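Side-chain contacts in putative oxidoreductase (Mycobacterium avium, PDB 3QHA), which probably catalyses the NAD(P)-dependent oxidation of a hydroxy acid, like its 3-hydroxyisobutyrate dehydrogenase relatives: residues E90-A95 and R117-R122; A102-I107 and P159-W164; A202-L207 and V269-P274; I229-N234 and N242-P247. All blocks are in the same frame, centred on the assembly; numbering follows the deposited sequence.

Contact 1: residues E90-A95 and R117-R122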
loop_
_atom_site.group_PDB
_atom_site.type_symbol
_atom_site.label_atom_id
_atom_site.label_comp_id
_atom_site.label_asym_id
_atom_site.label_seq_id
_atom_site.Cartn_x
_atom_site.Cartn_y
_atom_site.Cartn_z
ATOM N N GLU B 90 -21.481 -14.902 -28.844
ATOM C CA GLU B 90 -21.982 -14.113 -29.973
ATOM C C GLU B 90 -20.857 -13.827 -30.973
ATOM O O GLU B 90 -21.053 -13.937 -32.184
ATOM C CB GLU B 90 -22.608 -12.805 -29.460
ATOM C CG GLU B 90 -22.968 -11.757 -30.522
ATOM C CD GLU B 90 -24.225 -12.086 -31.315
ATOM O OE1 GLU B 90 -24.824 -13.160 -31.094
ATOM O OE2 GLU B 90 -24.617 -11.257 -32.166
ATOM N N LEU B 91 -19.685 -13.456 -30.457
ATOM C CA LEU B 91 -18.501 -13.213 -31.291
ATOM C C LEU B 91 -18.021 -14.466 -32.035
ATOM O O LEU B 91 -17.512 -14.371 -33.153
ATOM C CB LEU B 91 -17.343 -12.682 -30.435
ATOM C CG LEU B 91 -17.444 -11.264 -29.868
ATOM C CD1 LEU B 91 -16.319 -11.021 -28.866
ATOM C CD2 LEU B 91 -17.408 -10.229 -30.981
ATOM N N ALA B 92 -18.185 -15.629 -31.405
ATOM C CA ALA B 92 -17.633 -16.891 -31.915
ATOM C C ALA B 92 -18.181 -17.292 -33.285
ATOM O O ALA B 92 -17.485 -17.949 -34.064
ATOM C CB ALA B 92 -17.868 -18.015 -30.907
ATOM N N GLY B 93 -19.419 -16.897 -33.574
ATOM C CA GLY B 93 -20.048 -17.188 -34.864
ATOM C C GLY B 93 -19.705 -16.215 -35.984
ATOM O O GLY B 93 -20.119 -16.424 -37.126
ATOM N N HIS B 94 -18.957 -15.155 -35.669
ATOM C CA HIS B 94 -18.640 -14.105 -36.650
ATOM C C HIS B 94 -17.147 -13.785 -36.828
ATOM O O HIS B 94 -16.759 -13.234 -37.860
ATOM C CB HIS B 94 -19.386 -12.818 -36.284
ATOM C CG HIS B 94 -20.876 -12.937 -36.371
ATOM N ND1 HIS B 94 -21.664 -13.245 -35.282
ATOM C CD2 HIS B 94 -21.723 -12.787 -37.417
ATOM C CE1 HIS B 94 -22.931 -13.281 -35.653
ATOM N NE2 HIS B 94 -22.995 -13.006 -36.944
ATOM N N ALA B 95 -16.318 -14.116 -35.841
ATOM C CA ALA B 95 -14.892 -13.783 -35.887
ATOM C C ALA B 95 -14.133 -14.689 -36.859
ATOM O O ALA B 95 -14.391 -15.890 -36.922
ATOM C CB ALA B 95 -14.283 -13.877 -34.491
ATOM N N ARG B 117 -11.097 -23.822 -24.650
ATOM C CA ARG B 117 -11.399 -25.148 -25.196
ATOM C C ARG B 117 -12.601 -25.110 -26.141
ATOM O O ARG B 117 -12.583 -25.749 -27.195
ATOM C CB ARG B 117 -11.657 -26.150 -24.065
ATOM N N ASP B 118 -13.640 -24.369 -25.756
ATOM C CA ASP B 118 -14.824 -24.165 -26.604
ATOM C C ASP B 118 -14.466 -23.648 -27.994
ATOM O O ASP B 118 -15.012 -24.114 -28.994
ATOM C CB ASP B 118 -15.787 -23.151 -25.968
ATOM C CG ASP B 118 -16.658 -23.752 -24.875
ATOM O OD1 ASP B 118 -17.569 -23.038 -24.402
ATOM O OD2 ASP B 118 -16.442 -24.919 -24.485
ATOM N N LEU B 119 -13.555 -22.679 -28.043
ATOM C CA LEU B 119 -13.281 -21.931 -29.271
ATOM C C LEU B 119 -12.077 -22.433 -30.070
ATOM O O LEU B 119 -11.794 -21.900 -31.144
ATOM C CB LEU B 119 -13.076 -20.448 -28.946
ATOM C CG LEU B 119 -14.221 -19.679 -28.278
ATOM C CD1 LEU B 119 -13.843 -18.214 -28.151
ATOM C CD2 LEU B 119 -15.524 -19.826 -29.047
ATOM N N LYS B 120 -11.370 -23.439 -29.559
ATOM C CA LYS B 120 -10.238 -24.021 -30.287
ATOM C C LYS B 120 -10.674 -24.459 -31.684
ATOM O O LYS B 120 -9.926 -24.317 -32.652
ATOM C CB LYS B 120 -9.654 -25.210 -29.521
ATOM N N ALA B 121 -11.895 -24.986 -31.767
ATOM C CA ALA B 121 -12.521 -25.374 -33.035
ATOM C C ALA B 121 -12.391 -24.312 -34.126
ATOM O O ALA B 121 -11.955 -24.606 -35.242
ATOM C CB ALA B 121 -13.997 -25.692 -32.804
ATOM N N ARG B 122 -12.740 -23.075 -33.783
ATOM C CA ARG B 122 -12.878 -22.002 -34.769
ATOM C C ARG B 122 -11.530 -21.322 -34.999
ATOM O O ARG B 122 -11.442 -20.332 -35.732
ATOM C CB ARG B 122 -13.891 -20.959 -34.288
ATOM C CG ARG B 122 -14.994 -21.477 -33.368
ATOM C CD ARG B 122 -16.300 -21.675 -34.076
ATOM N NE ARG B 122 -17.369 -21.819 -33.093
ATOM C CZ ARG B 122 -18.646 -21.501 -33.298
ATOM N NH1 ARG B 122 -19.526 -21.675 -32.319
ATOM N NH2 ARG B 122 -19.056 -21.010 -34.466
#
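Two neighbouring helices of the Rossmann-type nucleotide-binding domain, 81-92 and 109-119, come together late in their course through A92, L119 and, just beyond, R122. The CA atoms of A92 and L119, 7.2 Å apart, are the closest CA pair across the segments. Between them the methyl A92 CB meets one branch of the leucine, L119 CD2, at 3.5 Å, a tight fit for two carbons. Both L119 and A95 also pack on I124. Further out, R122 reaches across to the backbone of A92. Its chain bends at chi2 (-102°) and lays the guanidinium against A92 and G93, so that A92 O sits over one face of the group. R122 NH2 is 3.5 Å from A92 O, but the angle is too poor for a hydrogen bond; the same nitrogen lies 4.0 Å from G93 CA. On the far side of the turn, H94 ND1 donates to E90 O at 3.2 Å with that oxygen in the ring plane. The chemistry is thus a small apolar core of A92 and L119, with an exposed arginine whose attraction to the carbonyl of A92 is probably electrostatic and loosely directed.

Contact 2: residues A102-I107 and P159-W164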
loop_
_atom_site.group_PDB
_atom_site.type_symbol
_atom_site.label_atom_id
_atom_site.label_comp_id
_atom_site.label_asym_id
_atom_site.label_seq_id
_atom_site.Cartn_x
_atom_site.Cartn_y
_atom_site.Cartn_z
ATOM N N ALA B 102 -9.595 -10.882 -25.733
ATOM C CA ALA B 102 -8.991 -10.587 -24.434
ATOM C C ALA B 102 -10.057 -10.183 -23.419
ATOM O O ALA B 102 -10.754 -9.190 -23.612
ATOM C CB ALA B 102 -7.955 -9.481 -24.576
ATOM N N ILE B 103 -10.168 -10.946 -22.334
ATOM C CA ILE B 103 -11.150 -10.674 -21.282
ATOM C C ILE B 103 -10.493 -9.946 -20.105
ATOM O O ILE B 103 -9.559 -10.462 -19.491
ATOM C CB ILE B 103 -11.802 -11.973 -20.776
ATOM C CG1 ILE B 103 -12.379 -12.777 -21.946
ATOM C CG2 ILE B 103 -12.904 -11.658 -19.772
ATOM C CD1 ILE B 103 -12.800 -14.183 -21.570
ATOM N N HIS B 104 -10.991 -8.749 -19.796
ATOM C CA HIS B 104 -10.398 -7.896 -18.762
ATOM C C HIS B 104 -11.212 -7.802 -17.469
ATOM O O HIS B 104 -10.683 -7.396 -16.435
ATOM C CB HIS B 104 -10.194 -6.486 -19.308
ATOM C CG HIS B 104 -9.379 -6.437 -20.561
ATOM N ND1 HIS B 104 -8.050 -6.802 -20.599
ATOM C CD2 HIS B 104 -9.701 -6.057 -21.818
ATOM C CE1 HIS B 104 -7.591 -6.653 -21.828
ATOM N NE2 HIS B 104 -8.573 -6.202 -22.587
ATOM N N SER B 105 -12.492 -8.157 -17.521
ATOM C CA SER B 105 -13.350 -8.070 -16.338
ATOM C C SER B 105 -13.326 -9.372 -15.545
ATOM O O SER B 105 -12.750 -10.370 -15.984
ATOM C CB SER B 105 -14.778 -7.713 -16.737
ATOM O OG SER B 105 -15.264 -8.590 -17.735
ATOM N N THR B 106 -13.956 -9.352 -14.375
ATOM C CA THR B 106 -13.888 -10.472 -13.453
ATOM C C THR B 106 -14.540 -11.735 -14.013
ATOM O O THR B 106 -15.685 -11.716 -14.469
ATOM C CB THR B 106 -14.522 -10.124 -12.097
ATOM O OG1 THR B 106 -13.870 -8.967 -11.550
ATOM C CG2 THR B 106 -14.381 -11.287 -11.123
ATOM N N ILE B 107 -13.772 -12.821 -13.987
ATOM C CA ILE B 107 -14.258 -14.155 -14.314
ATOM C C ILE B 107 -13.648 -15.156 -13.328
ATOM O O ILE B 107 -12.657 -14.854 -12.658
ATOM C CB ILE B 107 -13.909 -14.559 -15.770
ATOM C CG1 ILE B 107 -12.392 -14.504 -16.018
ATOM C CG2 ILE B 107 -14.647 -13.663 -16.757
ATOM C CD1 ILE B 107 -11.996 -14.720 -17.468
ATOM N N PRO B 159 2.692 -6.074 -28.335
ATOM C CA PRO B 159 2.820 -4.676 -28.759
ATOM C C PRO B 159 1.535 -3.862 -28.575
ATOM O O PRO B 159 1.601 -2.694 -28.190
ATOM C CB PRO B 159 3.184 -4.793 -30.242
ATOM C CG PRO B 159 3.895 -6.092 -30.340
ATOM C CD PRO B 159 3.177 -7.000 -29.377
ATOM N N ALA B 160 0.387 -4.479 -28.837
ATOM C CA ALA B 160 -0.908 -3.828 -28.649
ATOM C C ALA B 160 -1.162 -3.513 -27.173
ATOM O O ALA B 160 -1.581 -2.406 -26.829
ATOM C CB ALA B 160 -2.029 -4.705 -29.204
ATOM N N PHE B 161 -0.903 -4.496 -26.314
ATOM C CA PHE B 161 -1.072 -4.344 -24.867
ATOM C C PHE B 161 -0.153 -3.269 -24.294
ATOM O O PHE B 161 -0.564 -2.497 -23.426
ATOM C CB PHE B 161 -0.814 -5.677 -24.151
ATOM C CG PHE B 161 -1.993 -6.620 -24.151
ATOM C CD1 PHE B 161 -2.894 -6.657 -25.211
ATOM C CD2 PHE B 161 -2.177 -7.500 -23.094
ATOM C CE1 PHE B 161 -3.971 -7.538 -25.199
ATOM C CE2 PHE B 161 -3.248 -8.381 -23.079
ATOM C CZ PHE B 161 -4.147 -8.399 -24.132
ATOM N N LYS B 162 1.083 -3.220 -24.785
ATOM C CA LYS B 162 2.068 -2.230 -24.332
ATOM C C LYS B 162 1.613 -0.780 -24.540
ATOM O O LYS B 162 2.074 0.121 -23.840
ATOM C CB LYS B 162 3.412 -2.452 -25.036
ATOM N N HIS B 163 0.713 -0.562 -25.495
ATOM C CA HIS B 163 0.178 0.770 -25.775
ATOM C C HIS B 163 -0.687 1.318 -24.635
ATOM O O HIS B 163 -0.653 2.518 -24.355
ATOM C CB HIS B 163 -0.630 0.752 -27.078
ATOM C CG HIS B 163 -1.413 2.003 -27.323
ATOM N ND1 HIS B 163 -0.817 3.204 -27.641
ATOM C CD2 HIS B 163 -2.746 2.240 -27.296
ATOM C CE1 HIS B 163 -1.749 4.126 -27.802
ATOM N NE2 HIS B 163 -2.929 3.566 -27.598
ATOM N N TRP B 164 -1.460 0.445 -23.989
ATOM C CA TRP B 164 -2.372 0.859 -22.912
ATOM C C TRP B 164 -1.985 0.324 -21.529
ATOM O O TRP B 164 -2.603 0.692 -20.523
ATOM C CB TRP B 164 -3.818 0.465 -23.241
ATOM C CG TRP B 164 -4.022 -0.993 -23.538
ATOM C CD1 TRP B 164 -4.083 -1.573 -24.773
ATOM C CD2 TRP B 164 -4.200 -2.053 -22.588
ATOM N NE1 TRP B 164 -4.287 -2.927 -24.652
ATOM C CE2 TRP B 164 -4.362 -3.248 -23.322
ATOM C CE3 TRP B 164 -4.234 -2.111 -21.188
ATOM C CZ2 TRP B 164 -4.550 -4.487 -22.706
ATOM C CZ3 TRP B 164 -4.427 -3.347 -20.575
ATOM C CH2 TRP B 164 -4.583 -4.517 -21.337
#
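H104 and W164 meet ring against ring, their planes at 82° and their centroids, the six-membered ring being taken for tryptophan, 5.3 Å apart. The pair lies in the Rossmann-type domain, where the end of strand 100-103 faces the C-terminal part of helix 151-164. Despite the steep angle, the approach is oblique: H104 CE1 comes to 3.7 Å from W164 CH2 and almost as near to CZ2, so a corner of the imidazole meets the outer bond of the indole. W164 takes chi1 55°, with CG between the backbone N and the carbonyl carbon, which turns the indole back over its own helix. There W164 CZ2 stands 3.6 Å above the ring plane of F161, over its centre, and the two aromatic residues form one surface toward the strand. The imidazole is fixed at both nitrogens: NE2 is hydrogen-bonded to H75 ND1, and ND1 to A129 O. Held this way, its rotation is set by the neighbouring strands, and both of its buried nitrogens are satisfied. F161 CZ meets both residues of the other segment: it lies at the edge of the H104 ring, near its plane, and A102 CB approaches the phenyl edge, 4.0 Å from F161 CZ.

Contact 3: residues A202-L207 and V269-P274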
loop_
_atom_site.group_PDB
_atom_site.type_symbol
_atom_site.label_atom_id
_atom_site.label_comp_id
_atom_site.label_asym_id
_atom_site.label_seq_id
_atom_site.Cartn_x
_atom_site.Cartn_y
_atom_site.Cartn_z
ATOM N N ALA B 202 -7.633 4.209 15.761
ATOM C CA ALA B 202 -7.274 5.625 15.802
ATOM C C ALA B 202 -8.389 6.456 16.430
ATOM O O ALA B 202 -8.132 7.334 17.252
ATOM C CB ALA B 202 -6.971 6.130 14.398
ATOM N N GLU B 203 -9.627 6.154 16.050
ATOM C CA GLU B 203 -10.787 6.898 16.536
ATOM C C GLU B 203 -11.062 6.640 18.021
ATOM O O GLU B 203 -11.345 7.574 18.767
ATOM C CB GLU B 203 -12.024 6.565 15.696
ATOM C CG GLU B 203 -13.328 7.121 16.251
ATOM C CD GLU B 203 -14.491 6.909 15.309
ATOM O OE1 GLU B 203 -14.572 7.622 14.291
ATOM O OE2 GLU B 203 -15.330 6.030 15.591
ATOM N N ALA B 204 -10.974 5.382 18.447
ATOM C CA ALA B 204 -11.157 5.043 19.860
ATOM C C ALA B 204 -10.087 5.714 20.721
ATOM O O ALA B 204 -10.342 6.068 21.871
ATOM C CB ALA B 204 -11.132 3.536 20.058
ATOM N N ALA B 205 -8.898 5.891 20.146
ATOM C CA ALA B 205 -7.792 6.591 20.803
ATOM C C ALA B 205 -7.873 8.123 20.694
ATOM O O ALA B 205 -6.968 8.822 21.153
ATOM C CB ALA B 205 -6.461 6.100 20.235
ATOM N N GLY B 206 -8.937 8.641 20.081
ATOM C CA GLY B 206 -9.164 10.087 19.989
ATOM C C GLY B 206 -8.346 10.808 18.929
ATOM O O GLY B 206 -8.107 12.013 19.039
ATOM N N LEU B 207 -7.929 10.083 17.896
ATOM C CA LEU B 207 -7.078 10.650 16.854
ATOM C C LEU B 207 -7.890 11.091 15.639
ATOM O O LEU B 207 -9.017 10.645 15.431
ATOM C CB LEU B 207 -6.011 9.636 16.432
ATOM C CG LEU B 207 -5.103 9.140 17.563
ATOM C CD1 LEU B 207 -4.274 7.955 17.101
ATOM C CD2 LEU B 207 -4.208 10.261 18.071
ATOM N N VAL B 269 -8.230 0.948 24.855
ATOM C CA VAL B 269 -9.365 1.739 24.361
ATOM C C VAL B 269 -10.556 0.873 23.923
ATOM O O VAL B 269 -11.433 1.341 23.197
ATOM C CB VAL B 269 -8.941 2.692 23.221
ATOM C CG1 VAL B 269 -7.798 3.583 23.684
ATOM C CG2 VAL B 269 -8.551 1.911 21.971
ATOM N N SER B 270 -10.583 -0.377 24.384
ATOM C CA SER B 270 -11.721 -1.281 24.182
ATOM C C SER B 270 -12.096 -1.447 22.709
ATOM O O SER B 270 -13.243 -1.237 22.314
ATOM C CB SER B 270 -12.927 -0.826 25.014
ATOM O OG SER B 270 -12.652 -0.949 26.401
ATOM N N VAL B 271 -11.106 -1.820 21.906
ATOM C CA VAL B 271 -11.317 -2.135 20.498
ATOM C C VAL B 271 -10.737 -3.517 20.202
ATOM O O VAL B 271 -9.627 -3.843 20.630
ATOM C CB VAL B 271 -10.668 -1.082 19.579
ATOM C CG1 VAL B 271 -10.732 -1.520 18.124
ATOM C CG2 VAL B 271 -11.355 0.260 19.756
ATOM N N ASP B 272 -11.514 -4.320 19.482
ATOM C CA ASP B 272 -11.116 -5.652 19.046
ATOM C C ASP B 272 -10.302 -5.506 17.757
ATOM O O ASP B 272 -10.769 -4.896 16.792
ATOM C CB ASP B 272 -12.380 -6.488 18.804
ATOM C CG ASP B 272 -12.094 -7.967 18.576
ATOM O OD1 ASP B 272 -11.253 -8.545 19.301
ATOM O OD2 ASP B 272 -12.737 -8.561 17.679
ATOM N N LEU B 273 -9.093 -6.065 17.744
ATOM C CA LEU B 273 -8.181 -5.949 16.600
ATOM C C LEU B 273 -7.798 -7.334 16.062
ATOM O O LEU B 273 -6.627 -7.722 16.107
ATOM C CB LEU B 273 -6.922 -5.183 17.017
ATOM C CG LEU B 273 -7.124 -3.763 17.549
ATOM C CD1 LEU B 273 -5.813 -3.214 18.102
ATOM C CD2 LEU B 273 -7.682 -2.855 16.462
ATOM N N PRO B 274 -8.787 -8.082 15.536
ATOM C CA PRO B 274 -8.549 -9.474 15.150
ATOM C C PRO B 274 -7.588 -9.678 13.970
ATOM O O PRO B 274 -6.816 -10.638 13.988
ATOM C CB PRO B 274 -9.955 -9.993 14.818
ATOM C CG PRO B 274 -10.738 -8.776 14.465
ATOM C CD PRO B 274 -10.196 -7.694 15.340
#
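A204 meets V269 and V271 where long helix 176-204 ends beside the loop joining helices 245-268 and 274-286, in the all-helical C-terminal domain.

Backbone hydrogen bonds shape the end of the helix. G206 has positive phi (78°), and G206 N bonds to E203 O at 2.9 Å while L207 N bonds to A202 O at 2.8 Å; together they make a Schellman motif. The chain consequently turns away just after the residues that receive V269. On the other segment, L273 occupies the N-cap position before helix 274-286.

Polar and intersubunit interactions lie at the flanks. E203 OE1 is hydrogen-bonded to M235 N of the second subunit, and L273 packs on M186 of that subunit.

The contact between the segments is itself apolar and centres on one methyl, A204 CB. V269 CG2 lies 3.6 Å from it. V269 CG1 lies over the A204-A205 link, 4.0 Å from A204 O and 4.2 Å from A205 CA. This division follows from chi1 of V269 (-56°), which sets CG1 anti to the carbonyl carbon and CG2 between that carbon and the backbone N. V271 has CG1 anti to its backbone N (chi1 172°), leaving the other branch toward the helix: V271 CG2 is modelled 3.3 Å from A204 CB, a spacing so short for two methyls that its exact value is doubtful.

Contact 4: residues I229-N234 and N242-P247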
loop_
_atom_site.group_PDB
_atom_site.type_symbol
_atom_site.label_atom_id
_atom_site.label_comp_id
_atom_site.label_asym_id
_atom_site.label_seq_id
_atom_site.Cartn_x
_atom_site.Cartn_y
_atom_site.Cartn_z
ATOM N N ILE B 229 7.431 -5.734 0.410
ATOM C CA ILE B 229 7.870 -6.980 1.038
ATOM C C ILE B 229 7.825 -8.167 0.068
ATOM O O ILE B 229 8.305 -9.253 0.397
ATOM C CB ILE B 229 7.024 -7.291 2.308
ATOM C CG1 ILE B 229 7.874 -7.997 3.367
ATOM C CG2 ILE B 229 5.786 -8.110 1.960
ATOM C CD1 ILE B 229 8.934 -7.109 3.993
ATOM N N MET B 230 7.266 -7.955 -1.122
ATOM C CA MET B 230 7.075 -9.033 -2.093
ATOM C C MET B 230 8.256 -9.065 -3.060
ATOM O O MET B 230 8.131 -8.731 -4.240
ATOM C CB MET B 230 5.748 -8.854 -2.841
ATOM C CG MET B 230 4.545 -8.666 -1.921
ATOM S SD MET B 230 3.004 -8.323 -2.800
ATOM C CE MET B 230 2.536 -9.967 -3.327
ATOM N N VAL B 231 9.406 -9.480 -2.532
ATOM C CA VAL B 231 10.663 -9.475 -3.274
ATOM C C VAL B 231 11.389 -10.821 -3.138
ATOM O O VAL B 231 12.618 -10.875 -3.126
ATOM C CB VAL B 231 11.568 -8.306 -2.813
ATOM C CG1 VAL B 231 10.889 -6.968 -3.106
ATOM C CG2 VAL B 231 11.901 -8.423 -1.324
ATOM N N ARG B 232 10.611 -11.902 -3.061
ATOM C CA ARG B 232 11.149 -13.260 -2.954
ATOM C C ARG B 232 10.708 -14.159 -4.112
ATOM O O ARG B 232 9.570 -14.078 -4.571
ATOM C CB ARG B 232 10.703 -13.901 -1.644
ATOM C CG ARG B 232 11.311 -13.280 -0.397
ATOM C CD ARG B 232 11.164 -14.224 0.782
ATOM N NE ARG B 232 9.910 -14.034 1.499
ATOM C CZ ARG B 232 9.295 -14.960 2.234
ATOM N NH1 ARG B 232 8.161 -14.650 2.845
ATOM N NH2 ARG B 232 9.785 -16.191 2.360
ATOM N N ASP B 233 11.617 -15.027 -4.557
ATOM C CA ASP B 233 11.339 -15.992 -5.629
ATOM C C ASP B 233 10.388 -17.100 -5.189
ATOM O O ASP B 233 9.587 -17.595 -5.986
ATOM C CB ASP B 233 12.640 -16.644 -6.114
ATOM C CG ASP B 233 13.530 -15.690 -6.892
ATOM O OD1 ASP B 233 13.251 -14.471 -6.898
ATOM O OD2 ASP B 233 14.515 -16.167 -7.501
ATOM N N ASN B 234 10.507 -17.500 -3.927
ATOM C CA ASN B 234 9.730 -18.602 -3.369
ATOM C C ASN B 234 9.499 -18.366 -1.880
ATOM O O ASN B 234 10.059 -17.430 -1.312
ATOM C CB ASN B 234 10.468 -19.923 -3.599
ATOM C CG ASN B 234 11.874 -19.913 -3.022
ATOM O OD1 ASN B 234 12.057 -19.747 -1.815
ATOM N ND2 ASN B 234 12.875 -20.089 -3.880
ATOM N N ASN B 242 21.316 -15.270 3.216
ATOM C CA ASN B 242 20.410 -14.662 2.241
ATOM C C ASN B 242 20.506 -13.149 2.378
ATOM O O ASN B 242 20.488 -12.623 3.496
ATOM C CB ASN B 242 18.967 -15.129 2.467
ATOM C CG ASN B 242 18.026 -14.730 1.330
ATOM O OD1 ASN B 242 17.795 -13.546 1.080
ATOM N ND2 ASN B 242 17.465 -15.725 0.651
ATOM N N PHE B 243 20.620 -12.452 1.250
ATOM C CA PHE B 243 20.725 -10.989 1.259
ATOM C C PHE B 243 19.544 -10.312 1.946
ATOM O O PHE B 243 19.681 -9.207 2.469
ATOM C CB PHE B 243 20.868 -10.448 -0.164
ATOM C CG PHE B 243 22.233 -10.639 -0.736
ATOM C CD1 PHE B 243 23.261 -9.787 -0.382
ATOM C CD2 PHE B 243 22.498 -11.675 -1.613
ATOM C CE1 PHE B 243 24.527 -9.956 -0.901
ATOM C CE2 PHE B 243 23.768 -11.850 -2.136
ATOM C CZ PHE B 243 24.783 -10.989 -1.778
ATOM N N LEU B 244 18.391 -10.974 1.946
ATOM C CA LEU B 244 17.204 -10.448 2.613
ATOM C C LEU B 244 17.099 -10.834 4.094
ATOM O O LEU B 244 16.196 -10.359 4.779
ATOM C CB LEU B 244 15.935 -10.898 1.879
ATOM C CG LEU B 244 15.757 -10.401 0.443
ATOM C CD1 LEU B 244 14.514 -11.018 -0.187
ATOM C CD2 LEU B 244 15.679 -8.886 0.405
ATOM N N TYR B 245 18.012 -11.662 4.600
ATOM C CA TYR B 245 17.877 -12.201 5.960
ATOM C C TYR B 245 17.901 -11.129 7.048
ATOM O O TYR B 245 16.963 -11.039 7.838
ATOM C CB TYR B 245 18.951 -13.254 6.240
ATOM C CG TYR B 245 18.861 -13.902 7.614
ATOM C CD1 TYR B 245 18.028 -14.994 7.841
ATOM C CD2 TYR B 245 19.631 -13.433 8.678
ATOM C CE1 TYR B 245 17.954 -15.596 9.096
ATOM C CE2 TYR B 245 19.563 -14.027 9.934
ATOM C CZ TYR B 245 18.722 -15.106 10.137
ATOM O OH TYR B 245 18.655 -15.696 11.379
ATOM N N GLN B 246 18.963 -10.328 7.102
ATOM C CA GLN B 246 19.070 -9.307 8.154
ATOM C C GLN B 246 17.996 -8.220 8.023
ATOM O O GLN B 246 17.437 -7.796 9.030
ATOM C CB GLN B 246 20.475 -8.687 8.215
ATOM C CG GLN B 246 21.537 -9.594 8.845
ATOM C CD GLN B 246 21.264 -9.939 10.309
ATOM O OE1 GLN B 246 20.618 -9.180 11.036
ATOM N NE2 GLN B 246 21.770 -11.090 10.746
ATOM N N PRO B 247 17.701 -7.767 6.791
ATOM C CA PRO B 247 16.594 -6.820 6.631
ATOM C C PRO B 247 15.232 -7.360 7.081
ATOM O O PRO B 247 14.488 -6.646 7.750
ATOM C CB PRO B 247 16.589 -6.536 5.127
ATOM C CG PRO B 247 17.987 -6.766 4.706
ATOM C CD PRO B 247 18.495 -7.887 5.555
#
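L244 meets V231 and R232 through the end of its side chain. From CB, which points toward the loop 229-234, the chain passes to CG, placed anti to the carbonyl carbon (chi1 -64°). CB and CG stay farther back from the other segment, and the contact is made by the two methyls. CD1 does most of it, lying 3.5 Å from V231 O. That oxygen also takes a weak hydrogen bond from Q210 NE2 of the second subunit. The same methyl is 3.9 Å from V231 CG2. It stands equally far, 3.9 Å, from R232 CG in the aliphatic part of the arginine. CD2 reaches V231 CG2 at 4.2 Å.

The backbone under this leucine forms the approach to helix 245-268, part of the all-helical C-terminal domain. N242 OD1 accepts from L244 N at 2.8 Å, a capping bond ahead of that helix, with an N-H...O angle of 160°; the donor lies in the carbonyl plane, on a lone pair. Y245 N in turn bonds to N242 O, so side chain and main chain of N242 both hold the turn from which L244 projects. The opposing loop is anchored elsewhere too. M230 O is hydrogen-bonded to R217 NH1 of the second subunit, and D233 OD1 to Q210 NE2 of that subunit. Beyond CG, the R232 chain turns away from the leucine, bending at chi3 (-89°), and R232 NH1 makes a weak hydrogen bond to G286 O.

How the contacts relate
Contacts 1 and 2 share the N-terminal Rossmann-type domain, their centres 19 Å apart, and their segments alternate along the chain: helix 81-92, strand 100-103 and helix 109-119 follow one another before helix 151-164. Contacts 3 and 4 belong to the helical C-terminal domain, with centres 33 Å apart; both segments of contact 4 fall between those of contact 3 in sequence. Contacts 1 and 3 lie on opposite sides of the chain's centre, 55 Å between their centres, which reflects the elongated two-domain build. Contacts 3 and 4 both touch the second subunit, consistent with the helical domain contributing to the dimer; contact 2 also meets it, through T106, whereas no other chain touches contact 1.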